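PDB 3DRF: oligopeptide-binding protein oppA from Lactococcus lactis, which captures oligopeptides outside the cell in a voluminous, Venus fly-trap-like cavity for uptake by the ABC transporter OppABCDF. Local coordinates for residues 329-335 with 387-393; 496-501 with 529-535. All coordinates share one frame. Residue numbers count along the deposited sequence, not the author numbering.

Contact 1: 329-335 with 387-393; sequences DQNVRQA and LLDEDGW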
loop_
_atom_site.group_PDB
_atom_site.type_symbol
_atom_site.label_atom_id
_atom_site.label_comp_id
_atom_site.label_asym_id
_atom_site.label_seq_id
_atom_site.Cartn_x
_atom_site.Cartn_y
_atom_site.Cartn_z
ATOM N N ASP A 329 5.377 17.415 -20.934
ATOM C CA ASP A 329 4.775 18.786 -20.958
ATOM C C ASP A 329 3.804 18.895 -19.765
ATOM O O ASP A 329 2.789 18.244 -19.740
ATOM C CB ASP A 329 4.011 19.054 -22.284
ATOM C CG ASP A 329 4.936 19.262 -23.530
ATOM O OD1 ASP A 329 6.023 19.763 -23.353
ATOM O OD2 ASP A 329 4.493 19.035 -24.637
ATOM N N GLN A 330 4.157 19.742 -18.808
ATOM C CA GLN A 330 3.291 20.022 -17.667
ATOM C C GLN A 330 1.831 20.348 -18.041
ATOM O O GLN A 330 0.950 19.896 -17.440
ATOM C CB GLN A 330 3.889 21.145 -16.814
ATOM C CG GLN A 330 3.205 21.374 -15.504
ATOM C CD GLN A 330 4.067 22.263 -14.615
ATOM O OE1 GLN A 330 4.929 22.968 -15.109
ATOM N NE2 GLN A 330 3.775 22.323 -13.417
ATOM N N ASN A 331 1.621 21.145 -19.072
ATOM C CA ASN A 331 0.243 21.465 -19.523
ATOM C C ASN A 331 -0.549 20.235 -19.929
ATOM O O ASN A 331 -1.699 20.187 -19.735
ATOM C CB ASN A 331 0.289 22.469 -20.696
ATOM C CG ASN A 331 0.500 23.904 -20.222
ATOM O OD1 ASN A 331 1.154 24.121 -19.279
ATOM N ND2 ASN A 331 -0.085 24.859 -20.911
ATOM N N VAL A 332 0.133 19.289 -20.590
ATOM C CA VAL A 332 -0.514 18.012 -20.964
ATOM C C VAL A 332 -0.981 17.186 -19.737
ATOM O O VAL A 332 -2.039 16.728 -19.679
ATOM C CB VAL A 332 0.422 17.191 -21.882
ATOM C CG1 VAL A 332 -0.217 15.835 -22.262
ATOM C CG2 VAL A 332 0.676 17.999 -23.199
ATOM N N ARG A 333 -0.073 17.056 -18.790
ATOM C CA ARG A 333 -0.381 16.327 -17.517
ATOM C C ARG A 333 -1.587 16.934 -16.803
ATOM O O ARG A 333 -2.448 16.272 -16.393
ATOM C CB ARG A 333 0.851 16.337 -16.543
ATOM C CG ARG A 333 2.053 15.549 -17.172
ATOM C CD ARG A 333 3.183 15.246 -16.145
ATOM N NE ARG A 333 3.657 16.457 -15.427
ATOM C CZ ARG A 333 4.680 17.211 -15.816
ATOM N NH1 ARG A 333 5.325 16.957 -16.940
ATOM N NH2 ARG A 333 5.061 18.265 -15.104
ATOM N N GLN A 334 -1.587 18.260 -16.708
ATOM C CA GLN A 334 -2.674 18.972 -16.046
ATOM C C GLN A 334 -3.996 18.831 -16.827
ATOM O O GLN A 334 -5.015 18.548 -16.261
ATOM C CB GLN A 334 -2.316 20.469 -15.907
ATOM C CG GLN A 334 -1.158 20.752 -14.866
ATOM C CD GLN A 334 -0.800 22.209 -14.812
ATOM O OE1 GLN A 334 -1.251 22.960 -15.611
ATOM N NE2 GLN A 334 -0.035 22.594 -13.823
ATOM N N ALA A 335 -3.901 18.967 -18.154
ATOM C CA ALA A 335 -5.101 18.919 -19.023
ATOM C C ALA A 335 -5.807 17.545 -18.901
ATOM O O ALA A 335 -6.980 17.456 -18.792
ATOM C CB ALA A 335 -4.740 19.257 -20.529
ATOM N N LEU A 387 -5.245 24.882 -21.908
ATOM C CA LEU A 387 -3.878 24.492 -21.561
ATOM C C LEU A 387 -3.162 23.887 -22.756
ATOM O O LEU A 387 -2.035 24.162 -22.992
ATOM C CB LEU A 387 -3.878 23.490 -20.386
ATOM C CG LEU A 387 -4.160 24.132 -19.022
ATOM C CD1 LEU A 387 -4.514 23.056 -18.023
ATOM C CD2 LEU A 387 -2.880 24.856 -18.468
ATOM N N LEU A 388 -3.874 23.040 -23.490
ATOM C CA LEU A 388 -3.291 22.353 -24.643
ATOM C C LEU A 388 -3.059 23.336 -25.809
ATOM O O LEU A 388 -2.047 23.288 -26.419
ATOM C CB LEU A 388 -4.195 21.159 -25.069
ATOM C CG LEU A 388 -4.152 20.006 -24.016
ATOM C CD1 LEU A 388 -5.243 18.981 -24.378
ATOM C CD2 LEU A 388 -2.744 19.399 -23.998
ATOM N N ASP A 389 -4.030 24.214 -26.057
ATOM C CA ASP A 389 -3.899 25.263 -27.091
ATOM C C ASP A 389 -2.669 26.134 -26.772
ATOM O O ASP A 389 -1.864 26.352 -27.610
ATOM C CB ASP A 389 -5.131 26.199 -27.112
ATOM C CG ASP A 389 -6.274 25.663 -27.896
ATOM O OD1 ASP A 389 -6.113 24.684 -28.614
ATOM O OD2 ASP A 389 -7.330 26.191 -27.733
ATOM N N GLU A 390 -2.571 26.581 -25.527
ATOM C CA GLU A 390 -1.452 27.446 -25.052
ATOM C C GLU A 390 -0.089 26.781 -25.177
ATOM O O GLU A 390 0.891 27.425 -25.366
ATOM C CB GLU A 390 -1.687 27.919 -23.605
ATOM C CG GLU A 390 -2.813 28.920 -23.441
ATOM C CD GLU A 390 -3.128 29.252 -22.018
ATOM O OE1 GLU A 390 -2.731 28.555 -21.085
ATOM O OE2 GLU A 390 -3.825 30.216 -21.858
ATOM N N ASP A 391 -0.041 25.455 -25.083
ATOM C CA ASP A 391 1.199 24.691 -25.152
ATOM C C ASP A 391 1.553 24.202 -26.558
ATOM O O ASP A 391 2.434 23.499 -26.736
ATOM C CB ASP A 391 1.142 23.493 -24.151
ATOM C CG ASP A 391 2.491 22.920 -23.826
ATOM O OD1 ASP A 391 3.398 23.639 -23.549
ATOM O OD2 ASP A 391 2.654 21.740 -23.980
ATOM N N GLY A 392 0.822 24.637 -27.560
ATOM C CA GLY A 392 1.163 24.290 -28.929
ATOM C C GLY A 392 0.666 22.951 -29.439
ATOM O O GLY A 392 1.136 22.474 -30.394
ATOM N N TRP A 393 -0.244 22.328 -28.701
ATOM C CA TRP A 393 -0.838 21.067 -29.133
ATOM C C TRP A 393 -2.131 21.438 -29.912
ATOM O O TRP A 393 -3.167 21.470 -29.350
ATOM C CB TRP A 393 -1.103 20.168 -27.901
ATOM C CG TRP A 393 0.135 19.499 -27.353
ATOM C CD1 TRP A 393 0.889 19.896 -26.289
ATOM C CD2 TRP A 393 0.788 18.363 -27.913
ATOM N NE1 TRP A 393 1.966 19.074 -26.154
ATOM C CE2 TRP A 393 1.947 18.116 -27.121
ATOM C CE3 TRP A 393 0.532 17.548 -29.014
ATOM C CZ2 TRP A 393 2.804 17.089 -27.374
ATOM C CZ3 TRP A 393 1.394 16.514 -29.276
ATOM C CH2 TRP A 393 2.535 16.292 -28.432
HETATM O O HOH W 1 5.965 22.810 -23.609
HETATM O O HOH W 2 3.768 22.321 -20.711
HETATM O O HOH W 3 -0.340 27.705 -20.224
#
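Two hydrogen bonds and three waters join the first turns of helix 330-339 to the closing turn of helix 381-390. N331 ND2 donates to L387 O (2.9 Å), a carbonyl that the end of its own helix serves only weakly, through D391 N at 3.2 Å. The same ND2 gives a second bond to water 3 (2.9 Å), which in turn donates a hydrogen bond to E390 OE1 (2.7 Å); E390 OE2 is salt-bridged to K386. N331 N, in the first turn and so without an i-4 helical hydrogen bond, donates to water 2 (2.9 Å), which donates weakly to D391 OD1 (3.2 Å). Helix 381-390 ends in a Schellman motif: W393 N reaches L388 O (3.1 Å) and G392 N reaches D389 O (3.2 Å), with G392 as the C-prime residue at phi 84°. The turn leads the chain toward strand 394-396 and presents W393 to the other helix, where its NE1 donates to D329 OD2 (2.9 Å). D329 sits at the N-cap position but its side chain makes no capping bond; OD2 takes the indole N-H and the charge of K404. D329 OD2 also lies 3.3 Å from D391 OD2, two acceptors of like charge; K404 of strand 401-404 makes salt bridges to both, and water 1 donates to D329 OD1 (3.1 Å) and D391 OD1 (2.7 Å). Beside these polar groups apolar side chains meet: A335 CB touches L388 CG at 3.6 Å and L387 CB at 4.3 Å, while V332 CG2 approaches L388 CD2 at 3.8 Å and W393 CD1 at 3.6 Å.

Contact 2: 496-501 with 529-535; sequences FNDSEI and DMNKKAY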
loop_
_atom_site.group_PDB
_atom_site.type_symbol
_atom_site.label_atom_id
_atom_site.label_comp_id
_atom_site.label_asym_id
_atom_site.label_seq_id
_atom_site.Cartn_x
_atom_site.Cartn_y
_atom_site.Cartn_z
ATOM N N PHE A 496 9.282 9.768 -11.417
ATOM C CA PHE A 496 9.667 11.176 -11.328
ATOM C C PHE A 496 10.774 11.317 -10.268
ATOM O O PHE A 496 10.914 10.525 -9.376
ATOM C CB PHE A 496 8.466 12.127 -11.106
ATOM C CG PHE A 496 7.844 12.086 -9.702
ATOM C CD1 PHE A 496 8.474 12.688 -8.599
ATOM C CD2 PHE A 496 6.627 11.436 -9.520
ATOM C CE1 PHE A 496 7.864 12.667 -7.333
ATOM C CE2 PHE A 496 6.025 11.441 -8.251
ATOM C CZ PHE A 496 6.650 12.050 -7.173
ATOM N N ASN A 497 11.556 12.342 -10.465
ATOM C CA ASN A 497 12.658 12.692 -9.568
ATOM C C ASN A 497 12.850 14.201 -9.673
ATOM O O ASN A 497 13.415 14.687 -10.607
ATOM C CB ASN A 497 13.970 11.952 -9.955
ATOM C CG ASN A 497 15.073 12.217 -8.939
ATOM O OD1 ASN A 497 15.193 13.278 -8.449
ATOM N ND2 ASN A 497 15.836 11.213 -8.642
ATOM N N ASP A 498 12.325 14.893 -8.697
ATOM C CA ASP A 498 12.112 16.322 -8.779
ATOM C C ASP A 498 12.587 16.982 -7.483
ATOM O O ASP A 498 12.221 16.594 -6.441
ATOM C CB ASP A 498 10.588 16.567 -9.024
ATOM C CG ASP A 498 10.248 18.055 -9.171
ATOM O OD1 ASP A 498 10.124 18.517 -10.306
ATOM O OD2 ASP A 498 10.089 18.719 -8.167
ATOM N N SER A 499 13.444 17.974 -7.612
ATOM C CA SER A 499 14.054 18.578 -6.397
ATOM C C SER A 499 13.021 19.236 -5.482
ATOM O O SER A 499 13.095 19.070 -4.324
ATOM C CB SER A 499 15.141 19.605 -6.729
ATOM O OG SER A 499 16.230 18.933 -7.360
ATOM N N GLU A 500 12.022 19.892 -6.047
ATOM C CA GLU A 500 10.978 20.525 -5.233
ATOM C C GLU A 500 10.215 19.478 -4.421
ATOM O O GLU A 500 9.980 19.652 -3.223
ATOM C CB GLU A 500 10.007 21.329 -6.110
ATOM C CG GLU A 500 8.842 21.965 -5.367
ATOM C CD GLU A 500 8.002 22.853 -6.260
ATOM O OE1 GLU A 500 8.440 23.985 -6.572
ATOM O OE2 GLU A 500 6.915 22.398 -6.657
ATOM N N ILE A 501 9.799 18.411 -5.083
ATOM C CA ILE A 501 9.072 17.296 -4.398
ATOM C C ILE A 501 9.914 16.612 -3.327
ATOM O O ILE A 501 9.456 16.400 -2.260
ATOM C CB ILE A 501 8.419 16.298 -5.382
ATOM C CG1 ILE A 501 7.437 17.032 -6.360
ATOM C CG2 ILE A 501 7.731 15.162 -4.580
ATOM C CD1 ILE A 501 6.321 17.848 -5.652
ATOM N N ASP A 529 2.049 21.327 -4.297
ATOM C CA ASP A 529 3.117 21.157 -5.293
ATOM C C ASP A 529 2.898 19.877 -6.140
ATOM O O ASP A 529 3.121 19.892 -7.300
ATOM C CB ASP A 529 4.532 21.123 -4.641
ATOM C CG ASP A 529 4.950 22.467 -4.085
ATOM O OD1 ASP A 529 4.352 23.487 -4.376
ATOM O OD2 ASP A 529 5.923 22.418 -3.341
ATOM N N MET A 530 2.417 18.821 -5.533
ATOM C CA MET A 530 2.156 17.579 -6.270
ATOM C C MET A 530 1.028 17.842 -7.270
ATOM O O MET A 530 1.082 17.380 -8.334
ATOM C CB MET A 530 1.721 16.477 -5.294
ATOM C CG MET A 530 2.982 15.885 -4.525
ATOM S SD MET A 530 4.128 14.889 -5.651
ATOM C CE MET A 530 3.330 13.237 -5.572
ATOM N N ASN A 531 0.012 18.592 -6.876
ATOM C CA ASN A 531 -1.103 18.895 -7.820
ATOM C C ASN A 531 -0.622 19.792 -9.001
ATOM O O ASN A 531 -1.004 19.592 -10.093
ATOM C CB ASN A 531 -2.271 19.571 -7.050
ATOM C CG ASN A 531 -3.127 18.577 -6.272
ATOM O OD1 ASN A 531 -2.978 17.380 -6.399
ATOM N ND2 ASN A 531 -3.995 19.088 -5.469
ATOM N N LYS A 532 0.245 20.755 -8.740
ATOM C CA LYS A 532 0.750 21.654 -9.810
ATOM C C LYS A 532 1.724 20.931 -10.756
ATOM O O LYS A 532 1.592 21.047 -11.916
ATOM C CB LYS A 532 1.405 22.898 -9.208
ATOM C CG LYS A 532 1.837 23.882 -10.332
ATOM C CD LYS A 532 2.349 25.194 -9.728
ATOM C CE LYS A 532 2.636 26.254 -10.891
ATOM N NZ LYS A 532 3.549 27.420 -10.454
ATOM N N LYS A 533 2.647 20.149 -10.195
ATOM C CA LYS A 533 3.579 19.384 -11.016
ATOM C C LYS A 533 2.806 18.327 -11.831
ATOM O O LYS A 533 3.155 18.040 -12.931
ATOM C CB LYS A 533 4.613 18.667 -10.125
ATOM C CG LYS A 533 5.645 19.576 -9.388
ATOM C CD LYS A 533 6.812 20.015 -10.206
ATOM C CE LYS A 533 7.814 20.866 -9.383
ATOM N NZ LYS A 533 9.131 21.076 -10.231
ATOM N N ALA A 534 1.815 17.732 -11.200
ATOM C CA ALA A 534 0.895 16.824 -11.868
ATOM C C ALA A 534 1.632 15.613 -12.468
ATOM O O ALA A 534 1.275 15.098 -13.479
ATOM C CB ALA A 534 0.088 17.597 -12.965
ATOM N N TYR A 535 2.632 15.142 -11.733
ATOM C CA TYR A 535 3.239 13.856 -12.066
ATOM C C TYR A 535 2.290 12.700 -11.750
ATOM O O TYR A 535 2.374 11.702 -12.381
ATOM C CB TYR A 535 4.538 13.680 -11.274
ATOM C CG TYR A 535 5.628 14.739 -11.539
ATOM C CD1 TYR A 535 5.900 15.234 -12.809
ATOM C CD2 TYR A 535 6.406 15.235 -10.492
ATOM C CE1 TYR A 535 6.922 16.164 -13.016
ATOM C CE2 TYR A 535 7.416 16.162 -10.708
ATOM C CZ TYR A 535 7.668 16.589 -11.953
ATOM O OH TYR A 535 8.686 17.490 -12.244
HETATM O O HOH W 4 12.191 21.071 -8.784
HETATM O O HOH W 5 9.432 24.070 -9.450
#
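This is a buried contact between the start of helix 499-508, with the loop leading into it, and the end of helix 516-533, where the chain turns into strand 536-549. D498 is its polar centre. Its OD1 accepts a hydrogen bond from Y535 OH (2.6 Å) and forms a salt bridge with K533 (NZ to OD1, 2.7 Å), while its OD2 accepts from I501 N at 3.1 Å. D498 is the N-cap residue of helix 499-508 and this last is its capping bond, so one carboxylate caps one helix and ties it to the end of the other. A534, with phi at 60°, is the residue where helix 516-533 breaks, and Y535 follows with its side chain turned to the 496-501 segment. Its ring stacks offset on F496, centroids 5.0 Å apart and planes at 24°, and F496 CB adds a CH-pi contact over the tyrosine face, 4.0 Å from the centroid. M530 completes a Met-aromatic contact, SD lying obliquely 5.0 Å from the F496 ring centroid, and I501 CD1 packs on M530 SD at 3.7 Å. Toward the surface, water 5 bridges E500 OE1 (3.0 Å) and K533 NZ (3.1 Å). E500 OE2 stands 3.5 Å from D529 OD2, a like-charged pair in which D529 is salt-bridged to K525.

How the contacts relate
Contact 1 closes before contact 2 opens along the chain, yet their centres lie only about 16 Å apart, on the same side of the chain's centre. Helix 330-339 is the bridge. N331, V332 and A335 meet the end of helix 381-390, while Q330 and R333 reach the end of helix 516-533: Q330 NE2 lies 2.9 Å from K532 O and R333 NH2 lies 2.9 Å from K533 O, both probable hydrogen bonds, and R333 CD packs 3.3 Å from A534 O. Helix 516-533 in turn meets the start of helix 499-508, so pairwise contacts link four helices in series beside strands 401-404 and 536-549 of the eight-stranded mixed sheet of this solute-binding protein.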